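Local coordinates for uncharacterized protein (Thermus thermophilus HB8, PDB 6SCE), which probably acts as a DNA nuclease of type III CRISPR defence, switched on by a cyclic oligoadenylate second messenger, at residues E65-E70 and E75-E80; A34-F39 and Q51-L56; A233-R236 and E242-N245; P240-R243 and A248-R251; N510-P515 and E622-L627. All coordinates share one frame; numbering follows the deposited sequence.

Interaction 1 of 5, residues E65-E70 and E75-E80; sequences EERPLE and EAEARE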
# COMPACT_ATOMS: atom_id res chain seq x y z
N GLU A 65 25.78 8.05 -12.57
CA GLU A 65 26.24 6.78 -12.06
C GLU A 65 25.31 6.33 -10.96
O GLU A 65 24.58 7.15 -10.43
CB GLU A 65 27.66 6.89 -11.54
CG GLU A 65 27.85 7.93 -10.46
CD GLU A 65 29.32 8.19 -10.19
OE1 GLU A 65 29.99 7.28 -9.65
OE2 GLU A 65 29.80 9.29 -10.52
N GLU A 66 25.33 5.02 -10.67
CA GLU A 66 24.58 4.47 -9.55
C GLU A 66 25.56 4.00 -8.50
O GLU A 66 26.58 3.40 -8.83
CB GLU A 66 23.74 3.30 -10.02
CG GLU A 66 22.52 3.70 -10.81
CD GLU A 66 21.73 2.49 -11.27
OE1 GLU A 66 22.13 1.87 -12.27
OE2 GLU A 66 20.72 2.14 -10.64
N ARG A 67 25.26 4.26 -7.24
CA ARG A 67 26.14 3.87 -6.15
C ARG A 67 25.31 3.21 -5.06
O ARG A 67 24.14 3.55 -4.89
CB ARG A 67 26.84 5.08 -5.55
CG ARG A 67 27.94 5.70 -6.42
CD ARG A 67 28.55 6.88 -5.70
NE ARG A 67 29.36 7.70 -6.59
CZ ARG A 67 29.75 8.96 -6.36
NH1 ARG A 67 29.42 9.60 -5.24
NH2 ARG A 67 30.48 9.59 -7.28
N PRO A 68 25.94 2.32 -4.26
CA PRO A 68 25.26 1.78 -3.09
C PRO A 68 24.88 2.89 -2.12
O PRO A 68 25.57 3.91 -2.04
CB PRO A 68 26.32 0.83 -2.46
CG PRO A 68 27.19 0.44 -3.62
CD PRO A 68 27.26 1.68 -4.48
N LEU A 69 23.81 2.68 -1.37
CA LEU A 69 23.33 3.70 -0.43
C LEU A 69 24.37 4.20 0.55
O LEU A 69 24.47 5.41 0.83
CB LEU A 69 22.10 3.16 0.34
CG LEU A 69 20.75 3.41 -0.34
CD1 LEU A 69 20.36 4.87 -0.26
CD2 LEU A 69 20.75 2.96 -1.78
N GLU A 70 25.16 3.26 1.08
CA GLU A 70 26.21 3.59 2.06
C GLU A 70 27.24 4.56 1.52
O GLU A 70 27.78 5.37 2.27
CB GLU A 70 26.92 2.30 2.52
CG GLU A 70 26.05 1.39 3.40
CD GLU A 70 26.02 1.79 4.88
OE1 GLU A 70 26.96 2.47 5.35
OE2 GLU A 70 25.06 1.40 5.59
N GLU A 75 32.03 12.24 2.27
CA GLU A 75 32.19 13.63 1.92
C GLU A 75 31.91 13.85 0.42
O GLU A 75 32.15 12.97 -0.40
CB GLU A 75 33.59 14.16 2.31
CG GLU A 75 34.78 13.43 1.72
CD GLU A 75 35.27 12.27 2.59
OE1 GLU A 75 34.56 11.24 2.67
OE2 GLU A 75 36.37 12.40 3.18
N ALA A 76 31.38 15.01 0.09
CA ALA A 76 31.19 15.38 -1.32
C ALA A 76 32.53 15.65 -1.97
O ALA A 76 33.46 16.11 -1.31
CB ALA A 76 30.31 16.62 -1.42
N GLU A 77 32.64 15.36 -3.26
CA GLU A 77 33.81 15.75 -4.06
C GLU A 77 33.59 17.13 -4.68
O GLU A 77 34.51 17.96 -4.73
CB GLU A 77 34.09 14.70 -5.14
CG GLU A 77 34.24 13.28 -4.61
CD GLU A 77 34.14 12.22 -5.71
OE1 GLU A 77 34.81 12.38 -6.75
OE2 GLU A 77 33.38 11.23 -5.53
N ALA A 78 32.37 17.41 -5.11
CA ALA A 78 32.05 18.72 -5.69
C ALA A 78 31.82 19.80 -4.64
O ALA A 78 31.44 19.53 -3.50
CB ALA A 78 30.83 18.59 -6.58
N ARG A 79 32.04 21.05 -5.06
CA ARG A 79 31.80 22.22 -4.21
C ARG A 79 30.33 22.40 -3.83
O ARG A 79 30.04 22.89 -2.74
CB ARG A 79 32.30 23.48 -4.95
CG ARG A 79 32.21 24.81 -4.21
CD ARG A 79 32.83 25.93 -5.05
N GLU A 80 29.40 22.05 -4.73
CA GLU A 80 27.99 22.27 -4.47
C GLU A 80 27.18 21.04 -4.88
O GLU A 80 27.27 20.58 -6.01
CB GLU A 80 27.46 23.50 -5.22
CG GLU A 80 28.02 24.85 -4.76
CD GLU A 80 27.85 25.17 -3.27
OE1 GLU A 80 26.83 24.80 -2.65
OE2 GLU A 80 28.76 25.81 -2.70

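Interaction 2 of 5, residues A34-F39 and Q51-L56; sequences AVFYSF and QAFFRL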
# COMPACT_ATOMS: atom_id res chain seq x y z
N ALA A 34 25.00 13.33 -12.27
CA ALA A 34 24.00 12.93 -11.27
C ALA A 34 24.47 11.62 -10.70
O ALA A 34 24.98 10.78 -11.42
CB ALA A 34 22.64 12.76 -11.92
N VAL A 35 24.31 11.46 -9.40
CA VAL A 35 24.63 10.22 -8.74
C VAL A 35 23.34 9.69 -8.12
O VAL A 35 22.71 10.39 -7.33
CB VAL A 35 25.70 10.43 -7.63
CG1 VAL A 35 26.06 9.11 -6.97
CG2 VAL A 35 26.96 11.10 -8.17
N PHE A 36 22.99 8.47 -8.46
CA PHE A 36 21.79 7.85 -7.94
C PHE A 36 22.12 6.75 -6.95
O PHE A 36 22.84 5.83 -7.27
CB PHE A 36 20.97 7.30 -9.07
CG PHE A 36 20.46 8.37 -9.97
CD1 PHE A 36 19.45 9.21 -9.55
CD2 PHE A 36 21.08 8.61 -11.18
CE1 PHE A 36 19.00 10.25 -10.37
CE2 PHE A 36 20.65 9.65 -12.00
CZ PHE A 36 19.62 10.47 -11.60
N TYR A 37 21.56 6.86 -5.77
CA TYR A 37 21.70 5.82 -4.74
C TYR A 37 20.46 4.97 -4.85
O TYR A 37 19.37 5.31 -4.33
CB TYR A 37 21.90 6.48 -3.38
CG TYR A 37 23.07 7.42 -3.38
CD1 TYR A 37 24.38 6.96 -3.19
CD2 TYR A 37 22.89 8.78 -3.60
CE1 TYR A 37 25.46 7.85 -3.21
CE2 TYR A 37 23.95 9.65 -3.61
CZ TYR A 37 25.22 9.19 -3.44
OH TYR A 37 26.23 10.07 -3.49
N SER A 38 20.60 3.91 -5.62
CA SER A 38 19.46 3.21 -6.10
C SER A 38 19.17 1.97 -5.29
O SER A 38 20.09 1.27 -4.77
CB SER A 38 19.62 2.90 -7.57
OG SER A 38 20.48 1.82 -7.72
N PHE A 39 17.88 1.73 -5.17
CA PHE A 39 17.35 0.50 -4.64
C PHE A 39 16.95 -0.40 -5.79
O PHE A 39 16.52 0.10 -6.82
CB PHE A 39 16.10 0.80 -3.81
CG PHE A 39 16.37 1.73 -2.69
CD1 PHE A 39 16.31 3.10 -2.88
CD2 PHE A 39 16.79 1.24 -1.45
CE1 PHE A 39 16.61 3.98 -1.85
CE2 PHE A 39 17.08 2.12 -0.40
CZ PHE A 39 16.97 3.49 -0.60
N GLN A 51 15.23 2.36 -16.81
CA GLN A 51 16.06 2.45 -18.02
C GLN A 51 15.58 3.58 -18.92
O GLN A 51 16.40 4.24 -19.53
CB GLN A 51 16.16 1.11 -18.77
CG GLN A 51 16.92 0.06 -17.97
CD GLN A 51 18.28 0.56 -17.47
OE1 GLN A 51 19.06 1.14 -18.23
NE2 GLN A 51 18.56 0.37 -16.17
N ALA A 52 14.28 3.82 -18.97
CA ALA A 52 13.74 4.96 -19.72
C ALA A 52 14.22 6.30 -19.13
O ALA A 52 14.53 7.24 -19.85
CB ALA A 52 12.24 4.88 -19.78
N PHE A 53 14.30 6.37 -17.81
CA PHE A 53 14.79 7.53 -17.15
C PHE A 53 16.28 7.76 -17.50
O PHE A 53 16.69 8.88 -17.83
CB PHE A 53 14.60 7.37 -15.64
CG PHE A 53 15.22 8.46 -14.81
CD1 PHE A 53 14.98 9.79 -15.07
CD2 PHE A 53 16.01 8.13 -13.71
CE1 PHE A 53 15.55 10.79 -14.29
CE2 PHE A 53 16.52 9.12 -12.89
CZ PHE A 53 16.30 10.46 -13.19
N PHE A 54 17.06 6.70 -17.46
CA PHE A 54 18.47 6.80 -17.81
C PHE A 54 18.70 7.19 -19.28
O PHE A 54 19.59 7.98 -19.57
CB PHE A 54 19.22 5.51 -17.48
CG PHE A 54 19.35 5.23 -16.01
CD1 PHE A 54 19.19 6.23 -15.06
CD2 PHE A 54 19.65 3.94 -15.55
CE1 PHE A 54 19.32 5.97 -13.70
CE2 PHE A 54 19.78 3.69 -14.20
CZ PHE A 54 19.62 4.71 -13.28
N ARG A 55 17.83 6.73 -20.16
CA ARG A 55 17.81 7.18 -21.56
C ARG A 55 17.54 8.68 -21.68
O ARG A 55 18.19 9.37 -22.45
CB ARG A 55 16.79 6.36 -22.36
CG ARG A 55 16.63 6.75 -23.81
CD ARG A 55 15.48 5.98 -24.45
NE ARG A 55 15.16 6.47 -25.80
CZ ARG A 55 14.24 5.94 -26.61
NH1 ARG A 55 14.04 6.47 -27.81
NH2 ARG A 55 13.53 4.88 -26.23
N LEU A 56 16.58 9.19 -20.92
CA LEU A 56 16.32 10.59 -20.87
C LEU A 56 17.53 11.36 -20.34
O LEU A 56 17.93 12.38 -20.93
CB LEU A 56 15.08 10.87 -20.01
CG LEU A 56 14.71 12.30 -19.73
CD1 LEU A 56 14.50 13.09 -21.01
CD2 LEU A 56 13.45 12.35 -18.88

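Interaction 3 of 5, residues A233-R236 and E242-N245; sequences AHLR and EREN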
# COMPACT_ATOMS: atom_id res chain seq x y z
N ALA A 233 -26.42 7.72 -15.10
CA ALA A 233 -27.50 7.30 -15.97
C ALA A 233 -28.02 5.91 -15.58
O ALA A 233 -29.22 5.65 -15.59
CB ALA A 233 -27.10 7.33 -17.43
N HIS A 234 -27.13 5.00 -15.18
CA HIS A 234 -27.59 3.74 -14.66
C HIS A 234 -28.41 3.90 -13.36
O HIS A 234 -29.44 3.22 -13.19
CB HIS A 234 -26.46 2.76 -14.39
CG HIS A 234 -26.94 1.44 -13.90
ND1 HIS A 234 -27.53 0.52 -14.73
CD2 HIS A 234 -26.92 0.88 -12.67
CE1 HIS A 234 -27.85 -0.56 -14.04
NE2 HIS A 234 -27.49 -0.36 -12.78
N LEU A 235 -27.95 4.74 -12.46
CA LEU A 235 -28.68 4.98 -11.21
C LEU A 235 -30.10 5.52 -11.48
O LEU A 235 -31.06 5.15 -10.79
CB LEU A 235 -27.94 6.00 -10.35
CG LEU A 235 -26.60 5.55 -9.76
CD1 LEU A 235 -26.06 6.68 -8.90
CD2 LEU A 235 -26.72 4.25 -9.00
N ARG A 236 -30.22 6.39 -12.48
CA ARG A 236 -31.52 6.96 -12.84
C ARG A 236 -32.48 5.92 -13.42
O ARG A 236 -33.69 6.12 -13.38
CB ARG A 236 -31.35 8.16 -13.76
CG ARG A 236 -30.80 9.37 -13.03
CD ARG A 236 -30.31 10.45 -13.97
NE ARG A 236 -29.95 11.68 -13.26
CZ ARG A 236 -29.25 12.67 -13.79
NH1 ARG A 236 -28.79 12.59 -15.03
NH2 ARG A 236 -28.98 13.76 -13.07
N GLU A 242 -33.50 0.49 -4.85
CA GLU A 242 -32.39 -0.19 -5.53
C GLU A 242 -31.27 0.81 -5.90
O GLU A 242 -30.08 0.48 -5.83
CB GLU A 242 -32.91 -0.90 -6.77
CG GLU A 242 -31.84 -1.62 -7.59
CD GLU A 242 -31.16 -2.75 -6.85
OE1 GLU A 242 -31.53 -3.08 -5.70
OE2 GLU A 242 -30.23 -3.33 -7.43
N ARG A 243 -31.65 2.02 -6.28
CA ARG A 243 -30.69 3.07 -6.56
C ARG A 243 -29.74 3.32 -5.39
O ARG A 243 -28.50 3.40 -5.59
CB ARG A 243 -31.40 4.35 -6.96
CG ARG A 243 -30.49 5.51 -7.27
CD ARG A 243 -31.26 6.70 -7.78
NE ARG A 243 -30.36 7.83 -8.03
CZ ARG A 243 -30.61 8.83 -8.86
NH1 ARG A 243 -31.75 8.88 -9.56
NH2 ARG A 243 -29.72 9.79 -9.00
N GLU A 244 -30.29 3.40 -4.17
CA GLU A 244 -29.47 3.58 -2.99
C GLU A 244 -28.56 2.36 -2.79
O GLU A 244 -27.41 2.53 -2.37
CB GLU A 244 -30.31 3.73 -1.71
CG GLU A 244 -31.23 4.94 -1.63
CD GLU A 244 -32.11 4.91 -0.34
OE1 GLU A 244 -32.20 3.86 0.35
OE2 GLU A 244 -32.71 5.96 -0.03
N ASN A 245 -29.09 1.16 -3.03
CA ASN A 245 -28.30 -0.06 -2.84
C ASN A 245 -27.13 -0.12 -3.85
O ASN A 245 -26.01 -0.47 -3.48
CB ASN A 245 -29.16 -1.30 -3.03
CG ASN A 245 -30.20 -1.46 -1.93
OD1 ASN A 245 -30.18 -0.75 -0.94
ND2 ASN A 245 -31.09 -2.42 -2.10

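Interaction 4 of 5, residues P240-R243 and A248-R251; sequences PKER and ARWR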
# COMPACT_ATOMS: atom_id res chain seq x y z
N PRO A 240 -36.03 3.75 -6.78
CA PRO A 240 -35.37 4.56 -5.75
C PRO A 240 -34.65 3.81 -4.64
O PRO A 240 -33.60 4.28 -4.17
CB PRO A 240 -36.51 5.40 -5.16
CG PRO A 240 -37.56 5.41 -6.21
CD PRO A 240 -37.43 4.15 -7.00
N LYS A 241 -35.18 2.68 -4.21
CA LYS A 241 -34.56 1.89 -3.18
C LYS A 241 -33.32 1.16 -3.73
O LYS A 241 -32.23 1.22 -3.14
CB LYS A 241 -35.54 0.88 -2.62
CG LYS A 241 -34.95 -0.00 -1.51
CD LYS A 241 -34.52 0.86 -0.33
CE LYS A 241 -34.38 0.08 0.96
NZ LYS A 241 -33.02 -0.51 1.05
N GLU A 242 -33.50 0.49 -4.85
CA GLU A 242 -32.39 -0.19 -5.53
C GLU A 242 -31.27 0.81 -5.90
O GLU A 242 -30.08 0.48 -5.83
CB GLU A 242 -32.91 -0.90 -6.77
CG GLU A 242 -31.84 -1.62 -7.59
CD GLU A 242 -31.16 -2.75 -6.85
OE1 GLU A 242 -31.53 -3.08 -5.70
OE2 GLU A 242 -30.23 -3.33 -7.43
N ARG A 243 -31.65 2.02 -6.28
CA ARG A 243 -30.69 3.07 -6.56
C ARG A 243 -29.74 3.32 -5.39
O ARG A 243 -28.50 3.40 -5.59
CB ARG A 243 -31.40 4.35 -6.96
CG ARG A 243 -30.49 5.51 -7.27
CD ARG A 243 -31.26 6.70 -7.78
NE ARG A 243 -30.36 7.83 -8.03
CZ ARG A 243 -30.61 8.83 -8.86
NH1 ARG A 243 -31.75 8.88 -9.56
NH2 ARG A 243 -29.72 9.79 -9.00
N ALA A 248 -24.43 2.51 -3.02
CA ALA A 248 -23.68 2.09 -1.83
C ALA A 248 -22.66 1.00 -2.18
O ALA A 248 -21.55 1.00 -1.65
CB ALA A 248 -24.64 1.59 -0.75
N ARG A 249 -23.05 0.08 -3.05
CA ARG A 249 -22.14 -0.98 -3.53
C ARG A 249 -20.94 -0.39 -4.26
O ARG A 249 -19.80 -0.77 -3.97
CB ARG A 249 -22.86 -1.96 -4.43
CG ARG A 249 -23.77 -2.93 -3.69
CD ARG A 249 -24.19 -4.08 -4.57
NE ARG A 249 -25.16 -3.73 -5.62
CZ ARG A 249 -26.49 -3.79 -5.49
NH1 ARG A 249 -27.05 -4.14 -4.34
NH2 ARG A 249 -27.27 -3.47 -6.52
N TRP A 250 -21.18 0.53 -5.19
CA TRP A 250 -20.09 1.24 -5.91
C TRP A 250 -19.15 2.00 -4.98
O TRP A 250 -17.91 1.96 -5.12
CB TRP A 250 -20.65 2.24 -6.91
CG TRP A 250 -21.48 1.64 -8.00
CD1 TRP A 250 -21.63 0.33 -8.30
CD2 TRP A 250 -22.25 2.37 -8.94
NE1 TRP A 250 -22.48 0.19 -9.37
CE2 TRP A 250 -22.86 1.43 -9.79
CE3 TRP A 250 -22.49 3.73 -9.15
CZ2 TRP A 250 -23.72 1.81 -10.83
CZ3 TRP A 250 -23.34 4.11 -10.19
CH2 TRP A 250 -23.91 3.15 -11.02
N ARG A 251 -19.73 2.69 -4.00
CA ARG A 251 -18.93 3.42 -3.05
C ARG A 251 -18.05 2.46 -2.22
O ARG A 251 -16.87 2.75 -1.99
CB ARG A 251 -19.82 4.22 -2.09
CG ARG A 251 -20.55 5.40 -2.73
CD ARG A 251 -19.65 6.59 -2.99
NE ARG A 251 -19.24 7.28 -1.78
CZ ARG A 251 -18.31 8.25 -1.73
NH1 ARG A 251 -17.69 8.65 -2.84
NH2 ARG A 251 -18.01 8.81 -0.57
O HOH W 1 -29.93 -4.53 -4.29

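Interaction 5 of 5, residues N510-P515 and E622-L627; sequences NAHLAP and ELEKAL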
# COMPACT_ATOMS: atom_id res chain seq x y z
N ASN A 510 -2.14 -24.15 10.05
CA ASN A 510 -1.95 -23.97 11.47
C ASN A 510 -0.79 -24.81 12.01
O ASN A 510 -0.00 -24.32 12.83
CB ASN A 510 -3.23 -24.30 12.21
CG ASN A 510 -3.07 -24.22 13.70
OD1 ASN A 510 -2.55 -25.14 14.33
ND2 ASN A 510 -3.48 -23.10 14.27
N ALA A 511 -0.67 -26.06 11.55
CA ALA A 511 0.45 -26.91 11.97
C ALA A 511 1.77 -26.32 11.50
O ALA A 511 2.76 -26.36 12.22
CB ALA A 511 0.28 -28.35 11.45
N HIS A 512 1.79 -25.78 10.28
CA HIS A 512 3.00 -25.19 9.75
C HIS A 512 3.38 -23.87 10.45
O HIS A 512 4.56 -23.61 10.71
CB HIS A 512 2.87 -24.98 8.25
CG HIS A 512 4.05 -24.30 7.65
ND1 HIS A 512 4.01 -22.99 7.20
CD2 HIS A 512 5.33 -24.71 7.46
CE1 HIS A 512 5.20 -22.65 6.74
NE2 HIS A 512 6.02 -23.67 6.89
N LEU A 513 2.38 -23.04 10.77
CA LEU A 513 2.63 -21.68 11.27
C LEU A 513 2.77 -21.54 12.79
O LEU A 513 3.64 -20.81 13.27
CB LEU A 513 1.53 -20.74 10.78
CG LEU A 513 1.55 -20.50 9.26
CD1 LEU A 513 0.25 -19.84 8.80
CD2 LEU A 513 2.77 -19.68 8.84
N ALA A 514 1.90 -22.21 13.54
CA ALA A 514 1.90 -22.09 15.00
C ALA A 514 3.30 -22.30 15.63
O ALA A 514 3.76 -21.44 16.38
CB ALA A 514 0.87 -23.03 15.63
N PRO A 515 3.98 -23.41 15.30
CA PRO A 515 5.36 -23.54 15.77
C PRO A 515 6.21 -22.28 15.57
O PRO A 515 7.03 -21.96 16.41
CB PRO A 515 5.91 -24.70 14.93
CG PRO A 515 4.71 -25.56 14.68
CD PRO A 515 3.50 -24.65 14.67
N GLU A 622 4.65 -29.22 0.42
CA GLU A 622 5.53 -28.16 -0.03
C GLU A 622 5.15 -26.75 0.46
O GLU A 622 5.48 -25.77 -0.20
CB GLU A 622 5.60 -28.16 -1.56
CG GLU A 622 6.25 -29.40 -2.13
CD GLU A 622 6.46 -29.30 -3.63
OE1 GLU A 622 5.47 -29.06 -4.36
OE2 GLU A 622 7.61 -29.47 -4.08
N LEU A 623 4.47 -26.66 1.61
CA LEU A 623 4.15 -25.35 2.21
C LEU A 623 5.40 -24.50 2.40
O LEU A 623 5.49 -23.40 1.86
CB LEU A 623 3.43 -25.49 3.55
CG LEU A 623 1.91 -25.33 3.54
CD1 LEU A 623 1.38 -25.46 4.95
CD2 LEU A 623 1.50 -23.99 2.93
N GLU A 624 6.36 -25.02 3.16
CA GLU A 624 7.62 -24.32 3.37
C GLU A 624 8.20 -23.78 2.05
O GLU A 624 8.52 -22.60 1.93
CB GLU A 624 8.63 -25.27 4.03
CG GLU A 624 10.01 -24.68 4.31
CD GLU A 624 10.06 -23.83 5.56
OE1 GLU A 624 9.05 -23.18 5.90
OE2 GLU A 624 11.13 -23.81 6.20
N LYS A 625 8.30 -24.67 1.07
CA LYS A 625 8.84 -24.35 -0.25
C LYS A 625 8.04 -23.25 -0.94
O LYS A 625 8.62 -22.33 -1.52
CB LYS A 625 8.84 -25.62 -1.10
CG LYS A 625 9.77 -25.65 -2.30
CD LYS A 625 9.78 -27.05 -2.89
CE LYS A 625 10.76 -27.18 -4.04
NZ LYS A 625 10.29 -26.44 -5.25
N ALA A 626 6.71 -23.34 -0.87
CA ALA A 626 5.82 -22.38 -1.52
C ALA A 626 5.84 -20.99 -0.86
O ALA A 626 5.94 -19.98 -1.55
CB ALA A 626 4.39 -22.91 -1.56
N LEU A 627 5.74 -20.96 0.47
CA LEU A 627 5.73 -19.69 1.21
C LEU A 627 7.10 -18.95 1.22
O LEU A 627 7.15 -17.79 1.62
CB LEU A 627 5.24 -19.89 2.65
CG LEU A 627 3.91 -20.62 2.89
CD1 LEU A 627 3.52 -20.58 4.36
CD2 LEU A 627 2.79 -20.06 2.03

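Interaction 1 of 5, residues E65-E70 and E75-E80
The guanidinium of R67 and the carboxylate of E77 lie with their planes 11° apart, E77 OE2 placed obliquely and in line with no N-H. It stands 3.8 Å from R67 NH2, well out of the guanidinium plane, so this is a long salt bridge resting on charge alone. The edge of the guanidinium is taken by E65 instead. There R67 NE donates to E65 OE1 over 3.2 Å at 154°, and R67 NH2 adds a weak second bond to the same oxygen at 3.3 Å. E65 OE1 receives NE from above its own carboxylate plane. The R67 chain runs extended from CG to NE, with CG beside the backbone N (chi1 -72°), and this carries the charged end across to E77, which approaches from the opposite direction. Here strand 64-67, an outermost strand of its mixed sheet, meets the loop leading into strand 81-84 at the surface. K33, close to R67, also makes a weak, long ion pair with E65. The geometry therefore implies a graded network: E65 probably orients the guanidinium, chiefly through the NE bond, whereas E77 probably contributes an undirected attraction of charges.

Interaction 2 of 5, residues A34-F39 and Q51-L56
F36 leaves strand 33-38 with CB directed toward helix 44-59, and its ring packs against F53 and F54 of that helix. On one flank of the ring, CD2 is the atom nearest F54, 4.1 Å from F54 CE1. Farther out, CE1 comes within 3.7 Å of F53 CE2. The tip, CZ, makes the closest approach of the contact, 3.6 Å to F53 CE2, and also reaches F53 CZ at 3.7 Å.

The two ring pairs differ in kind. F53 turns its edge toward the face of F36 in an offset edge-to-face pair, with centroids 5.3 Å apart and planes at 72°. F54 slides past F36 in the opposite direction; its ring is oblique at 42°, with the centroids 5.9 Å apart, and forms neither a stack nor an edge-to-face pair. F53 reaches F36 because its CG stands anti to the backbone N (chi1 173°), whereas the F54 side chain leaves its backbone laterally and only its end comes nearer. Together the three rings form a buried aromatic cluster.

This cluster joins the first strand and the helix of the beta-alpha-beta unit 33-38, 44-59 and 64-67. F54 stacks on Y64 of the next strand and touches L10 of strand 5-10, while F53 extends the packing to A17 and Y18 of helix 15-28.

Interaction 3 of 5, residues A233-R236 and E242-N245
L235 and R236, in the short helix 232-236, receive the side chain of R243 from the first turns of helix 240-257, a contact across a helix-loop-helix connection. The backbones are close, with the CA atoms of L235 and R243 5.4 Å apart. L235 comes first and is the buried member: its CB points toward the second helix and meets R243 NE at 3.8 Å, while its CD2 lies 3.9 Å from the backbone R243 O. Its own carbonyl oxygen packs against the aliphatic part of the arginine, with L235 O 3.4 Å from R243 CD. The leucine also touches V246, F247 and W250, so it packs against helix 240-257 over several residues.

R236 follows. Its CB points away from the second helix, but its chain lies side by side with that of R243 and runs the same way. R243 gets there as a fully extended chain, CG anti to its own backbone N (chi1 180°), and one face of its guanidinium lies over the backbone of L235 and R236. The two guanidinium planes are turned 71° from each other, and the contact is made through carbon: R236 CG sits 3.6 Å from R243 NH1.

Interaction 4 of 5, residues P240-R243 and A248-R251
E242 and R249 meet through a single close pair, E242 OE2 and R249 NH2, 3.1 Å apart, which is both hydrogen bond and salt bridge. The N-H points at the oxygen at 146°, and the oxygen lies almost in the guanidinium plane. From the other side the fit is less regular: E242 OE2 is met 45° above the plane of its carboxylate, and the two chains cross at about a right angle. E242 bends at chi2 (64°) and R249 at chi3, which folds each charged end back toward the other.

The looser, hydrated side belongs to the remaining atoms of the same groups. A water donates to E242 OE1 at 2.6 Å and accepts from R249 NH1 at 2.9 Å, closing a ring between carboxylate and guanidinium. An alanine in place of E242 would probably leave the R249 guanidinium without its charge mate here and freer to turn, and the water would lose its acceptor.

W250 of the same helix is buried, packed on H234 and L235, its NE1 bonded to D203. The partners of the ion pair are seven positions apart, so it spans two turns of helix 240-257: an i to i+7 salt bridge along one helix surface.

Interaction 5 of 5, residues N510-P515 and E622-L627
H512 is held by three residues of helix 623-627. Its NE2 donates to E624 OE1 over 3.2 Å and nearly straight, at 165°; the oxygen lies in the ring plane, at the edge, while the carboxylate plane is turned 81° from the ring. L623 packs over one face, its CB 4.3 Å above the ring centre, and L623 CD1 reaches H512 CB at 3.7 Å. L627, running counter to H512, brings CD1 obliquely to 3.6 Å from H512 CE1. ND1 is buried by the contact with no polar partner, so a single nitrogen carries the polar link.

The torsions direct these groups: CG of H512 is anti to the backbone N (chi1 176°), and E624 bends at chi2 to bring its carboxylate back beside NE2. A leucine in place of H512 would probably leave E624 OE1 without this donor, and the flat surface against L623 would be lost.

Farther out, E622 occupies the N-cap position before helix 623-627, its OE1 bonded to the R618 backbone N. The contact joins the C-terminal part of helix 499-513 to this short helix beside one sheet: L513 rests on F546 and H548 of strand 541-548, while L623 and A626 rest on M606 of strand 603-607.

How the interactions relate
Interactions 1 and 2, with centres 14 Å apart, lie on neighbouring parallel strands of one mixed sheet: F36 N lies 2.9 Å from E65 O and F36 O 2.9 Å from R67 N, probable hydrogen bonds that tie the strand of the aromatic cluster to the strand of the surface salt bridges. Interactions 3 and 4 are still closer, about 5 Å between centres, and share E242 and R243 on helix 240-257; L235 CD2 packs 3.6 Å from W250 CZ3. Interaction 5 stands apart, its centre about 39 Å from that of interaction 2. Measured to nearest atoms, interaction 2 approaches the bound nucleic acid most closely, at about 6 Å, whereas interaction 3 lies about 27 Å away.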